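Local structure of glyoxalase family protein (Bacillus cereus, 1SS4) at the interface of chains A and B. The protein belongs to the glyoxalase (vicinal oxygen chelate) family, probably binds a metal ion and may act as a methylmalonyl-CoA epimerase. Residues are numbered along the deposited sequence; one frame, centred on the assembly and turned at random. Chains: chain A/B, Glyoxalase family protein.

Contact 1: the interface of chains A and B. Residues chain A 4, 6-7; chain B 31, 105, 108-109, 112.
In the deposited two-chain assembly of this glyoxalase (vicinal oxygen chelate, VOC) family protein, the N-terminal segment of chain A lies against the start of helix 106-115 of chain B. The tight part is the amide of A:Asn7, which reads both the loop before the helix and a side chain of its first turn. Its ND2 donates to the backbone O of B:Asp105 (2.8 Å), in the carbonyl plane and on a lone pair. Its OD1 accepts from B:Asp105 N at 2.9 Å, with that donor above the amide carbonyl plane. ND2 also donates almost straight to B:Glu108 OE1 (2.7 Å, 166° at H), on the anti lone pair. The two side chains slide past each other in opposite directions, with amide and carboxylate planes 68° apart.

The carboxylate is also held within its own chain. B:Arg112 grips it side-on, NE to OE2 (2.7 Å) and NH2 to OE1, both on syn lone pairs. OE1 thus accepts from both A:Asn7 ND2 and B:Arg112 NH2. B:Arg112 NH1 is fixed in turn by the backbone O and OE1 of B:Glu31. These bonds probably keep B:Glu108 charged.

The side of the selenomethionines A:Met4 and B:Met109 is looser. A:Met4 SE rests 3.3 Å from B:Glu31 O, and its chain crosses B:Met109 at about a right angle, SE 3.9 Å from CE. On the watery side, A:Lys6 is bridged by its backbone: one water joins its O to B:Asp105 OD2, another its N to B:Glu108 OE2.

Contact 2: the interface of chains A and B. Residues chain A 91, 121-123, 125, 133-135; chain B 49-52.
The short helix 46-51 of chain B packs against the loop 121-123 and strands 125-127 and 131-137 of chain A. This is a helix-on-sheet contact of the apparent glyoxalase-family dimer.

Direct hydrogen bonds across the chains join B:Arg49 and A:Glu123. A:Glu123 N donates to the backbone O of B:Arg49 at 2.9 Å, from above the carbonyl plane. The side chains of the same pair form a salt bridge. B:Arg49 bends at chi3 and presents NE and NH2 side-on, both to A:Glu123 OE2. The oxygen lies in the guanidinium plane, but the carboxylate is turned 58° from it. NE meets OE2 from above the carboxylate plane, while NH2 comes nearly along the C-O axis.

Apolar contacts centre on B:Val50, whose two methyls point to different partners. CG1 is anti to the backbone N (chi1 174°) and sits 3.7 Å from A:Tyr135 CD2, crossing the tyrosine at about a right angle. CG2 meets A:Val125 CG2 at 3.4 Å, tighter than usual packing. A:Val125 CG2 also lies over the centre of the B:Arg49 guanidinium face. B:Thr51 runs alongside A:Tyr135, its methyl CG2 near CE1.

One water links backbone groups of both chains. It pairs with A:Gly122 N, A:Glu123 O and A:Tyr135 N, and reaches B:Val50 O at 2.9 Å. The A:Tyr135 N-H points at this water almost straight, 174° at H.

Contact 3: the interface of chains A and B. Residues chain A 17-20, 77, 82, 84-87; chain B 91-97.
A:His86 has CG in the crowded position between its backbone N and carbonyl carbon (chi1 46°), which places the ring beside the B:Leu94 to B:Tyr96 backbone. There NE2 donates to B:Tyr96 O at 2.7 Å, exactly in the ring plane and on a carbonyl lone pair. B:Leu94 O sits above one ring face toward its rim, 3.1 Å from ND1, and accepts a nearly straight bond from A:His86 N (2.8 Å).

B:Leu94 has CG anti to its carbonyl carbon (chi1 -64°), so its branches reach into chain A. CD1 lies over the rim of the A:Arg87 guanidinium, 3.7 Å from CZ. CD2 touches A:Val19 C at 3.5 Å. A:Arg87 runs alongside B:Leu94. Its guanidinium is fixed by two acids of its own chain: NE and NH2 grip A:Asp85 side-on, and NH1 binds A:Glu20 OE2. A:Phe77 lays one face over B:Asn92 CB.

Backbone bonds frame these side chains. A:Val18 and B:Gly95 exchange N-H to O bonds, with B:Gly95 N to A:Val18 O at 2.9 Å. B:Leu94 N donates to A:Ala84 O. The start of strand 95-103 of chain B thus pairs antiparallel with the end of strand 9-18 of chain A, while B:Leu94 bridges A:Asp85 in parallel.

Contact 1: the interface of chains A and B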
HETATM    1  N   MSE A   4      -4.307 -23.087   1.091  1.00 51.76           N
HETATM    2  CA  MSE A   4      -5.756 -22.958   1.072  1.00 49.77           C
HETATM    3  C   MSE A   4      -6.374 -24.054   0.221  1.00 48.69           C
HETATM    4  O   MSE A   4      -6.062 -24.192  -0.963  1.00 47.53           O
HETATM    5  CB  MSE A   4      -6.139 -21.591   0.527  1.00 47.10           C
HETATM    6  CG  MSE A   4      -5.386 -20.473   1.203  1.00 44.45           C
HETATM    7 SE   MSE A   4      -6.151 -18.777   0.756  0.88 42.06          SE
HETATM    8  CE  MSE A   4      -5.073 -18.369  -0.825  1.00 36.92           C
ATOM      9  N   LYS A   6      -9.347 -24.518  -1.230  1.00 44.10           N
ATOM     10  CA  LYS A   6     -10.003 -24.109  -2.468  1.00 42.93           C
ATOM     11  C   LYS A   6      -9.550 -22.786  -3.090  1.00 40.15           C
ATOM     12  O   LYS A   6     -10.370 -22.038  -3.642  1.00 38.79           O
ATOM     13  CB  LYS A   6     -11.516 -24.050  -2.254  1.00 45.75           C
ATOM     14  CG  LYS A   6     -12.158 -25.348  -1.808  1.00 49.79           C
ATOM     15  CD  LYS A   6     -13.678 -25.174  -1.756  1.00 54.44           C
ATOM     16  CE  LYS A   6     -14.400 -26.480  -1.438  1.00 57.63           C
ATOM     17  NZ  LYS A   6     -15.891 -26.317  -1.401  1.00 57.92           N
ATOM     18  N   ASN A   7      -8.260 -22.490  -3.011  1.00 35.53           N
ATOM     19  CA  ASN A   7      -7.769 -21.255  -3.605  1.00 32.34           C
ATOM     20  C   ASN A   7      -6.255 -21.130  -3.588  1.00 32.11           C
ATOM     21  O   ASN A   7      -5.552 -21.972  -3.042  1.00 33.11           O
ATOM     22  CB  ASN A   7      -8.385 -20.042  -2.905  1.00 28.58           C
ATOM     23  CG  ASN A   7      -8.887 -19.002  -3.891  1.00 26.94           C
ATOM     24  OD1 ASN A   7      -8.236 -18.718  -4.899  1.00 24.73           O
ATOM     25  ND2 ASN A   7     -10.055 -18.430  -3.604  1.00 27.21           N
TER
ATOM     26  N   GLU B  31      -6.247 -15.395   5.713  1.00 26.33           N
ATOM     27  CA  GLU B  31      -7.376 -15.925   4.934  1.00 27.98           C
ATOM     28  C   GLU B  31      -7.160 -15.619   3.462  1.00 28.52           C
ATOM     29  O   GLU B  31      -7.585 -16.386   2.590  1.00 30.10           O
ATOM     30  CB  GLU B  31      -8.720 -15.320   5.352  1.00 28.58           C
ATOM     31  CG  GLU B  31      -9.312 -15.896   6.621  1.00 31.75           C
ATOM     32  CD  GLU B  31      -9.462 -17.412   6.575  1.00 34.17           C
ATOM     33  OE1 GLU B  31     -10.200 -17.939   5.710  1.00 33.15           O
ATOM     34  OE2 GLU B  31      -8.830 -18.083   7.417  1.00 39.31           O
ATOM     35  N   ASP B 105      -9.379 -18.156  -7.468  1.00 25.95           N
ATOM     36  CA  ASP B 105     -10.839 -18.198  -7.550  1.00 26.05           C
ATOM     37  C   ASP B 105     -11.457 -17.054  -6.769  1.00 23.47           C
ATOM     38  O   ASP B 105     -11.568 -17.134  -5.559  1.00 24.37           O
ATOM     39  CB  ASP B 105     -11.332 -19.524  -6.971  1.00 27.33           C
ATOM     40  CG  ASP B 105     -12.839 -19.707  -7.106  1.00 27.60           C
ATOM     41  OD1 ASP B 105     -13.575 -18.724  -7.331  1.00 25.01           O
ATOM     42  OD2 ASP B 105     -13.288 -20.859  -6.971  1.00 32.57           O
ATOM     43  N   GLU B 108     -14.747 -17.964  -4.523  1.00 23.90           N
ATOM     44  CA  GLU B 108     -14.500 -18.656  -3.260  1.00 24.00           C
ATOM     45  C   GLU B 108     -13.871 -17.683  -2.261  1.00 24.46           C
ATOM     46  O   GLU B 108     -14.189 -17.711  -1.079  1.00 23.63           O
ATOM     47  CB  GLU B 108     -13.579 -19.854  -3.498  1.00 26.47           C
ATOM     48  CG  GLU B 108     -13.376 -20.806  -2.305  1.00 28.94           C
ATOM     49  CD  GLU B 108     -12.351 -20.333  -1.269  1.00 30.23           C
ATOM     50  OE1 GLU B 108     -11.468 -19.488  -1.583  1.00 29.89           O
ATOM     51  OE2 GLU B 108     -12.424 -20.834  -0.123  1.00 29.65           O
HETATM   52  N   MSE B 109     -12.975 -16.818  -2.730  1.00 23.55           N
HETATM   53  CA  MSE B 109     -12.356 -15.860  -1.808  1.00 23.01           C
HETATM   54  C   MSE B 109     -13.394 -14.851  -1.279  1.00 22.82           C
HETATM   55  O   MSE B 109     -13.395 -14.532  -0.090  1.00 22.89           O
HETATM   56  CB  MSE B 109     -11.200 -15.114  -2.490  1.00 23.26           C
HETATM   57  CG  MSE B 109     -10.468 -14.155  -1.551  1.00 25.41           C
HETATM   58 SE   MSE B 109      -9.675 -15.043   0.013  0.92 35.32          SE
HETATM   59  CE  MSE B 109      -8.085 -15.807  -0.845  1.00 29.76           C
ATOM     60  N   ARG B 112     -15.698 -16.691   1.257  1.00 28.90           N
ATOM     61  CA  ARG B 112     -15.026 -16.978   2.524  1.00 28.95           C
ATOM     62  C   ARG B 112     -14.793 -15.715   3.362  1.00 30.12           C
ATOM     63  O   ARG B 112     -15.073 -15.683   4.576  1.00 28.62           O
ATOM     64  CB  ARG B 112     -13.688 -17.688   2.250  1.00 29.96           C
ATOM     65  CG  ARG B 112     -12.962 -18.169   3.488  1.00 29.62           C
ATOM     66  CD  ARG B 112     -12.255 -19.494   3.217  1.00 30.23           C
ATOM     67  NE  ARG B 112     -11.515 -19.464   1.964  1.00 30.42           N
ATOM     68  CZ  ARG B 112     -10.349 -18.845   1.804  1.00 30.91           C
ATOM     69  NH1 ARG B 112      -9.794 -18.208   2.830  1.00 28.14           N
ATOM     70  NH2 ARG B 112      -9.741 -18.865   0.621  1.00 30.89           N
TER
HETATM   71  O   HOH W   1     -11.999 -22.828  -5.687  1.00 32.10           O
HETATM   72  O   HOH W   2     -10.057 -22.480   0.395  1.00 40.64           O

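Contact 2: the interface of chains A and B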
ATOM      1  N   VAL A  91       1.927   9.924  11.098  1.00 19.68           N
ATOM      2  CA  VAL A  91       2.483   8.580  11.086  1.00 20.82           C
ATOM      3  C   VAL A  91       1.669   7.710  12.051  1.00 21.36           C
ATOM      4  O   VAL A  91       1.346   6.562  11.734  1.00 20.42           O
ATOM      5  CB  VAL A  91       3.964   8.583  11.520  1.00 22.17           C
ATOM      6  CG1 VAL A  91       4.473   7.160  11.645  1.00 20.82           C
ATOM      7  CG2 VAL A  91       4.804   9.377  10.512  1.00 21.02           C
ATOM      8  N   VAL A 121      11.232  13.193   6.977  1.00 35.70           N
ATOM      9  CA  VAL A 121      10.368  13.244   8.153  1.00 34.59           C
ATOM     10  C   VAL A 121      11.147  13.296   9.445  1.00 35.99           C
ATOM     11  O   VAL A 121      10.822  14.075  10.341  1.00 37.67           O
ATOM     12  CB  VAL A 121       9.406  12.043   8.191  1.00 34.90           C
ATOM     13  CG1 VAL A 121       8.501  12.117   9.434  1.00 32.65           C
ATOM     14  CG2 VAL A 121       8.575  12.043   6.929  1.00 32.11           C
ATOM     15  N   GLY A 122      12.175  12.465   9.539  1.00 36.07           N
ATOM     16  CA  GLY A 122      13.002  12.427  10.729  1.00 37.80           C
ATOM     17  C   GLY A 122      14.448  12.478  10.288  1.00 38.37           C
ATOM     18  O   GLY A 122      14.845  13.383   9.570  1.00 39.07           O
ATOM     19  N   GLU A 123      15.234  11.496  10.701  1.00 39.97           N
ATOM     20  CA  GLU A 123      16.633  11.447  10.313  1.00 41.41           C
ATOM     21  C   GLU A 123      16.880  10.170   9.531  1.00 40.88           C
ATOM     22  O   GLU A 123      16.067   9.242   9.576  1.00 39.26           O
ATOM     23  CB  GLU A 123      17.527  11.433  11.558  1.00 44.52           C
ATOM     24  CG  GLU A 123      17.255  12.557  12.536  1.00 47.72           C
ATOM     25  CD  GLU A 123      17.922  12.352  13.890  1.00 49.63           C
ATOM     26  OE1 GLU A 123      17.588  13.114  14.818  1.00 52.32           O
ATOM     27  OE2 GLU A 123      18.770  11.445  14.034  1.00 50.64           O
ATOM     28  N   VAL A 125      18.446   7.119   9.676  1.00 41.87           N
ATOM     29  CA  VAL A 125      18.976   6.346  10.782  1.00 42.26           C
ATOM     30  C   VAL A 125      19.602   5.025  10.386  1.00 43.55           C
ATOM     31  O   VAL A 125      19.170   4.376   9.427  1.00 41.11           O
ATOM     32  CB  VAL A 125      17.850   6.063  11.808  1.00 42.70           C
ATOM     33  CG1 VAL A 125      18.417   5.464  13.075  1.00 43.99           C
ATOM     34  CG2 VAL A 125      17.092   7.348  12.104  1.00 42.32           C
ATOM     35  N   LEU A 133      17.897   3.883   7.103  1.00 38.43           N
ATOM     36  CA  LEU A 133      16.584   4.191   6.551  1.00 36.80           C
ATOM     37  C   LEU A 133      15.992   5.504   7.042  1.00 34.79           C
ATOM     38  O   LEU A 133      16.451   6.080   8.027  1.00 34.66           O
ATOM     39  CB  LEU A 133      15.606   3.058   6.869  1.00 33.67           C
ATOM     40  CG  LEU A 133      15.115   2.996   8.314  1.00 34.83           C
ATOM     41  CD1 LEU A 133      13.910   2.070   8.397  1.00 32.33           C
ATOM     42  CD2 LEU A 133      16.242   2.527   9.238  1.00 36.07           C
ATOM     43  N   CYS A 134      14.957   5.958   6.338  1.00 31.78           N
ATOM     44  CA  CYS A 134      14.272   7.188   6.679  1.00 31.26           C
ATOM     45  C   CYS A 134      12.862   7.187   6.098  1.00 29.63           C
ATOM     46  O   CYS A 134      12.500   6.312   5.302  1.00 27.16           O
ATOM     47  CB  CYS A 134      15.026   8.393   6.117  1.00 32.24           C
ATOM     48  SG  CYS A 134      15.034   8.461   4.311  1.00 34.78           S
ATOM     49  N   TYR A 135      12.084   8.174   6.520  1.00 26.76           N
ATOM     50  CA  TYR A 135      10.726   8.385   6.027  1.00 27.33           C
ATOM     51  C   TYR A 135      10.795   9.719   5.316  1.00 29.54           C
ATOM     52  O   TYR A 135      11.422  10.661   5.798  1.00 30.20           O
ATOM     53  CB  TYR A 135       9.710   8.499   7.164  1.00 24.57           C
ATOM     54  CG  TYR A 135       9.135   7.197   7.671  1.00 24.81           C
ATOM     55  CD1 TYR A 135       8.038   7.199   8.540  1.00 25.26           C
ATOM     56  CD2 TYR A 135       9.687   5.973   7.309  1.00 24.98           C
ATOM     57  CE1 TYR A 135       7.510   6.014   9.030  1.00 25.23           C
ATOM     58  CE2 TYR A 135       9.174   4.787   7.799  1.00 24.47           C
ATOM     59  CZ  TYR A 135       8.084   4.816   8.661  1.00 24.86           C
ATOM     60  OH  TYR A 135       7.603   3.639   9.169  1.00 27.47           O
TER
ATOM     61  N   ARG B  49      13.442   8.193  15.825  1.00 36.36           N
ATOM     62  CA  ARG B  49      14.217   9.143  15.046  1.00 36.54           C
ATOM     63  C   ARG B  49      13.833   9.090  13.571  1.00 34.32           C
ATOM     64  O   ARG B  49      13.872  10.096  12.880  1.00 35.09           O
ATOM     65  CB  ARG B  49      15.714   8.879  15.251  1.00 37.93           C
ATOM     66  CG  ARG B  49      16.165   9.202  16.680  1.00 40.71           C
ATOM     67  CD  ARG B  49      17.568   8.723  16.936  1.00 43.64           C
ATOM     68  NE  ARG B  49      18.455   9.166  15.872  1.00 45.07           N
ATOM     69  CZ  ARG B  49      19.438   8.425  15.380  1.00 46.83           C
ATOM     70  NH1 ARG B  49      19.650   7.207  15.868  1.00 47.16           N
ATOM     71  NH2 ARG B  49      20.194   8.893  14.392  1.00 47.40           N
ATOM     72  N   VAL B  50      13.439   7.914  13.101  1.00 33.35           N
ATOM     73  CA  VAL B  50      13.030   7.757  11.703  1.00 33.18           C
ATOM     74  C   VAL B  50      11.662   8.392  11.452  1.00 32.81           C
ATOM     75  O   VAL B  50      11.489   9.167  10.506  1.00 32.60           O
ATOM     76  CB  VAL B  50      12.923   6.271  11.292  1.00 32.27           C
ATOM     77  CG1 VAL B  50      12.347   6.174   9.895  1.00 31.82           C
ATOM     78  CG2 VAL B  50      14.292   5.600  11.345  1.00 32.76           C
ATOM     79  N   THR B  51      10.703   8.062  12.313  1.00 32.53           N
ATOM     80  CA  THR B  51       9.331   8.558  12.186  1.00 32.02           C
ATOM     81  C   THR B  51       9.107   9.995  12.638  1.00 34.20           C
ATOM     82  O   THR B  51       8.123  10.623  12.250  1.00 33.81           O
ATOM     83  CB  THR B  51       8.359   7.703  13.005  1.00 29.46           C
ATOM     84  OG1 THR B  51       8.666   7.869  14.391  1.00 30.09           O
ATOM     85  CG2 THR B  51       8.486   6.235  12.644  1.00 27.46           C
ATOM     86  N   GLY B  52       9.997  10.508  13.479  1.00 34.46           N
ATOM     87  CA  GLY B  52       9.828  11.858  13.978  1.00 34.50           C
ATOM     88  C   GLY B  52       8.891  11.900  15.175  1.00 34.55           C
ATOM     89  O   GLY B  52       8.455  12.974  15.593  1.00 35.58           O
TER
HETATM   90  O   HOH W   3      13.333   9.971   8.487  1.00 34.46           O

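Contact 3: the interface of chains A and B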
ATOM      1  N   ILE A  17      -2.618   4.433  -5.128  1.00 19.63           N
ATOM      2  CA  ILE A  17      -2.656   5.719  -4.430  1.00 21.43           C
ATOM      3  C   ILE A  17      -3.506   6.674  -5.288  1.00 21.38           C
ATOM      4  O   ILE A  17      -3.333   6.728  -6.505  1.00 22.70           O
ATOM      5  CB  ILE A  17      -1.221   6.341  -4.296  1.00 20.96           C
ATOM      6  CG1 ILE A  17      -0.219   5.290  -3.795  1.00 22.27           C
ATOM      7  CG2 ILE A  17      -1.261   7.553  -3.331  1.00 19.38           C
ATOM      8  CD1 ILE A  17       1.252   5.748  -3.854  1.00 22.50           C
ATOM      9  N   VAL A  18      -4.427   7.390  -4.651  1.00 22.60           N
ATOM     10  CA  VAL A  18      -5.274   8.369  -5.328  1.00 21.67           C
ATOM     11  C   VAL A  18      -4.525   9.690  -5.178  1.00 22.89           C
ATOM     12  O   VAL A  18      -4.201  10.095  -4.069  1.00 21.62           O
ATOM     13  CB  VAL A  18      -6.662   8.458  -4.656  1.00 21.66           C
ATOM     14  CG1 VAL A  18      -7.470   9.604  -5.240  1.00 19.34           C
ATOM     15  CG2 VAL A  18      -7.386   7.161  -4.855  1.00 19.78           C
ATOM     16  N   VAL A  19      -4.221  10.341  -6.298  1.00 23.56           N
ATOM     17  CA  VAL A  19      -3.467  11.575  -6.243  1.00 23.73           C
ATOM     18  C   VAL A  19      -4.179  12.743  -6.910  1.00 26.52           C
ATOM     19  O   VAL A  19      -5.165  12.555  -7.637  1.00 25.39           O
ATOM     20  CB  VAL A  19      -2.069  11.392  -6.871  1.00 25.71           C
ATOM     21  CG1 VAL A  19      -1.337  10.259  -6.161  1.00 26.70           C
ATOM     22  CG2 VAL A  19      -2.187  11.090  -8.362  1.00 25.14           C
ATOM     23  N   GLU A  20      -3.675  13.943  -6.627  1.00 27.57           N
ATOM     24  CA  GLU A  20      -4.208  15.192  -7.164  1.00 31.30           C
ATOM     25  C   GLU A  20      -3.716  15.402  -8.600  1.00 30.58           C
ATOM     26  O   GLU A  20      -4.481  15.769  -9.486  1.00 30.70           O
ATOM     27  CB  GLU A  20      -3.735  16.348  -6.279  1.00 32.81           C
ATOM     28  CG  GLU A  20      -4.438  17.662  -6.504  1.00 37.97           C
ATOM     29  CD  GLU A  20      -3.960  18.745  -5.539  1.00 41.91           C
ATOM     30  OE1 GLU A  20      -4.481  19.880  -5.651  1.00 45.04           O
ATOM     31  OE2 GLU A  20      -3.073  18.473  -4.673  1.00 39.06           O
ATOM     32  N   PHE A  77      -9.079  11.144  -9.880  1.00 28.52           N
ATOM     33  CA  PHE A  77     -10.511  11.222 -10.140  1.00 29.64           C
ATOM     34  C   PHE A  77     -10.885  12.491 -10.913  1.00 30.46           C
ATOM     35  O   PHE A  77     -10.487  13.573 -10.532  1.00 30.69           O
ATOM     36  CB  PHE A  77     -11.288  11.215  -8.818  1.00 26.62           C
ATOM     37  CG  PHE A  77     -11.527   9.834  -8.251  1.00 28.28           C
ATOM     38  CD1 PHE A  77     -12.631   9.085  -8.652  1.00 25.60           C
ATOM     39  CD2 PHE A  77     -10.634   9.271  -7.341  1.00 25.32           C
ATOM     40  CE1 PHE A  77     -12.840   7.783  -8.156  1.00 24.97           C
ATOM     41  CE2 PHE A  77     -10.830   7.985  -6.845  1.00 23.93           C
ATOM     42  CZ  PHE A  77     -11.935   7.234  -7.251  1.00 27.10           C
ATOM     43  N   THR A  82     -12.880  14.121  -5.493  1.00 23.42           N
ATOM     44  CA  THR A  82     -12.503  13.492  -4.237  1.00 22.52           C
ATOM     45  C   THR A  82     -13.192  14.323  -3.131  1.00 22.31           C
ATOM     46  O   THR A  82     -13.509  15.501  -3.324  1.00 23.28           O
ATOM     47  CB  THR A  82     -10.954  13.442  -4.075  1.00 24.28           C
ATOM     48  OG1 THR A  82     -10.396  14.706  -4.417  1.00 21.82           O
ATOM     49  CG2 THR A  82     -10.345  12.387  -5.023  1.00 23.88           C
ATOM     50  N   ALA A  84     -12.231  13.522   0.478  1.00 19.86           N
ATOM     51  CA  ALA A  84     -11.481  13.318   1.715  1.00 19.40           C
ATOM     52  C   ALA A  84     -10.018  13.281   1.328  1.00 20.20           C
ATOM     53  O   ALA A  84      -9.707  13.129   0.152  1.00 21.44           O
ATOM     54  CB  ALA A  84     -11.882  12.001   2.402  1.00 20.41           C
ATOM     55  N   ASP A  85      -9.125  13.428   2.299  1.00 17.72           N
ATOM     56  CA  ASP A  85      -7.687  13.420   1.982  1.00 18.97           C
ATOM     57  C   ASP A  85      -6.915  12.863   3.173  1.00 19.41           C
ATOM     58  O   ASP A  85      -7.071  13.367   4.266  1.00 21.58           O
ATOM     59  CB  ASP A  85      -7.245  14.860   1.689  1.00 20.65           C
ATOM     60  CG  ASP A  85      -5.747  14.993   1.374  1.00 23.15           C
ATOM     61  OD1 ASP A  85      -5.096  13.983   1.058  1.00 20.28           O
ATOM     62  OD2 ASP A  85      -5.221  16.133   1.439  1.00 26.46           O
ATOM     63  N   HIS A  86      -6.150  11.789   3.001  1.00 15.45           N
ATOM     64  CA  HIS A  86      -5.316  11.309   4.096  1.00 17.71           C
ATOM     65  C   HIS A  86      -3.865  11.258   3.594  1.00 19.73           C
ATOM     66  O   HIS A  86      -3.018  10.570   4.141  1.00 20.58           O
ATOM     67  CB  HIS A  86      -5.757   9.934   4.647  1.00 20.14           C
ATOM     68  CG  HIS A  86      -6.061   8.915   3.594  1.00 20.00           C
ATOM     69  ND1 HIS A  86      -7.277   8.849   2.958  1.00 20.08           N
ATOM     70  CD2 HIS A  86      -5.306   7.917   3.074  1.00 20.59           C
ATOM     71  CE1 HIS A  86      -7.263   7.852   2.089  1.00 20.21           C
ATOM     72  NE2 HIS A  86      -6.079   7.268   2.141  1.00 18.29           N
ATOM     73  N   ARG A  87      -3.582  12.003   2.535  1.00 20.33           N
ATOM     74  CA  ARG A  87      -2.221  12.031   1.999  1.00 18.29           C
ATOM     75  C   ARG A  87      -1.208  12.479   3.044  1.00 20.45           C
ATOM     76  O   ARG A  87      -0.102  11.956   3.082  1.00 19.47           O
ATOM     77  CB  ARG A  87      -2.135  12.969   0.800  1.00 20.26           C
ATOM     78  CG  ARG A  87      -2.766  12.429  -0.468  1.00 19.26           C
ATOM     79  CD  ARG A  87      -2.782  13.534  -1.542  1.00 24.61           C
ATOM     80  NE  ARG A  87      -3.444  14.755  -1.070  1.00 23.74           N
ATOM     81  CZ  ARG A  87      -3.465  15.910  -1.740  1.00 24.27           C
ATOM     82  NH1 ARG A  87      -2.858  16.017  -2.927  1.00 20.35           N
ATOM     83  NH2 ARG A  87      -4.089  16.963  -1.227  1.00 20.37           N
TER
ATOM     84  N   VAL B  91     -13.729   5.645  -1.205  1.00 21.53           N
ATOM     85  CA  VAL B  91     -12.847   5.307  -2.314  1.00 20.44           C
ATOM     86  C   VAL B  91     -12.337   6.572  -2.978  1.00 21.29           C
ATOM     87  O   VAL B  91     -11.176   6.628  -3.379  1.00 20.25           O
ATOM     88  CB  VAL B  91     -13.559   4.414  -3.354  1.00 20.56           C
ATOM     89  CG1 VAL B  91     -12.704   4.270  -4.615  1.00 19.60           C
ATOM     90  CG2 VAL B  91     -13.795   3.055  -2.754  1.00 19.03           C
ATOM     91  N   ASN B  92     -13.208   7.575  -3.121  1.00 20.92           N
ATOM     92  CA  ASN B  92     -12.807   8.834  -3.726  1.00 19.77           C
ATOM     93  C   ASN B  92     -12.197   9.765  -2.680  1.00 20.85           C
ATOM     94  O   ASN B  92     -12.747  10.812  -2.333  1.00 20.53           O
ATOM     95  CB  ASN B  92     -13.986   9.501  -4.498  1.00 18.19           C
ATOM     96  CG  ASN B  92     -15.240   9.707  -3.648  1.00 17.24           C
ATOM     97  OD1 ASN B  92     -15.544   8.903  -2.787  1.00 18.58           O
ATOM     98  ND2 ASN B  92     -15.973  10.793  -3.910  1.00 19.07           N
ATOM     99  N   ALA B  93     -11.041   9.342  -2.158  1.00 20.13           N
ATOM    100  CA  ALA B  93     -10.295  10.114  -1.169  1.00 19.42           C
ATOM    101  C   ALA B  93      -8.837  10.123  -1.615  1.00 17.85           C
ATOM    102  O   ALA B  93      -8.360   9.137  -2.209  1.00 19.37           O
ATOM    103  CB  ALA B  93     -10.414   9.471   0.243  1.00 18.41           C
ATOM    104  N   LEU B  94      -8.125  11.219  -1.340  1.00 19.31           N
ATOM    105  CA  LEU B  94      -6.711  11.300  -1.721  1.00 20.14           C
ATOM    106  C   LEU B  94      -5.869  10.501  -0.718  1.00 20.49           C
ATOM    107  O   LEU B  94      -6.177  10.473   0.498  1.00 18.17           O
ATOM    108  CB  LEU B  94      -6.243  12.759  -1.748  1.00 18.18           C
ATOM    109  CG  LEU B  94      -6.965  13.568  -2.821  1.00 22.13           C
ATOM    110  CD1 LEU B  94      -6.966  15.042  -2.410  1.00 21.46           C
ATOM    111  CD2 LEU B  94      -6.306  13.354  -4.191  1.00 22.01           C
ATOM    112  N   GLY B  95      -4.819   9.855  -1.238  1.00 19.41           N
ATOM    113  CA  GLY B  95      -3.934   9.044  -0.412  1.00 17.34           C
ATOM    114  C   GLY B  95      -3.934   7.560  -0.735  1.00 18.32           C
ATOM    115  O   GLY B  95      -4.575   7.126  -1.689  1.00 17.72           O
ATOM    116  N   TYR B  96      -3.210   6.768   0.058  1.00 17.57           N
ATOM    117  CA  TYR B  96      -3.157   5.318  -0.184  1.00 18.63           C
ATOM    118  C   TYR B  96      -4.593   4.799  -0.231  1.00 18.94           C
ATOM    119  O   TYR B  96      -5.405   5.150   0.627  1.00 19.67           O
ATOM    120  CB  TYR B  96      -2.376   4.622   0.934  1.00 15.63           C
ATOM    121  CG  TYR B  96      -0.874   4.836   0.822  1.00 18.24           C
ATOM    122  CD1 TYR B  96      -0.148   4.200  -0.182  1.00 15.62           C
ATOM    123  CD2 TYR B  96      -0.184   5.658   1.733  1.00 19.48           C
ATOM    124  CE1 TYR B  96       1.220   4.369  -0.298  1.00 21.14           C
ATOM    125  CE2 TYR B  96       1.190   5.831   1.640  1.00 16.26           C
ATOM    126  CZ  TYR B  96       1.886   5.181   0.613  1.00 19.19           C
ATOM    127  OH  TYR B  96       3.246   5.302   0.468  1.00 22.31           O
ATOM    128  N   LEU B  97      -4.899   3.963  -1.221  1.00 17.22           N
ATOM    129  CA  LEU B  97      -6.262   3.462  -1.373  1.00 18.98           C
ATOM    130  C   LEU B  97      -6.401   1.997  -0.975  1.00 17.58           C
ATOM    131  O   LEU B  97      -7.144   1.670  -0.058  1.00 19.71           O
ATOM    132  CB  LEU B  97      -6.752   3.656  -2.824  1.00 19.24           C
ATOM    133  CG  LEU B  97      -8.158   3.125  -3.176  1.00 17.48           C
ATOM    134  CD1 LEU B  97      -9.245   3.899  -2.385  1.00 17.04           C
ATOM    135  CD2 LEU B  97      -8.390   3.284  -4.689  1.00 18.39           C
TER

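The three contacts spread along one two-fold symmetric interface, and each recurs with the chains exchanged. Measured between the centres of their C-alpha atoms, contacts 1 and 2 are about 38 Å apart, contacts 1 and 3 about 29 Å, and contacts 2 and 3 about 23 Å. Contact 3 joins the chains through strand pairing, whereas contacts 1 and 2 use helices 106-115 and 46-51 of chain B. Val91 is shared: A:Val91 lies in contact 2 and B:Val91 in contact 3. The wide spread would limit rocking of one subunit on the other and suggests a genuine dimer, though the structure alone does not prove it.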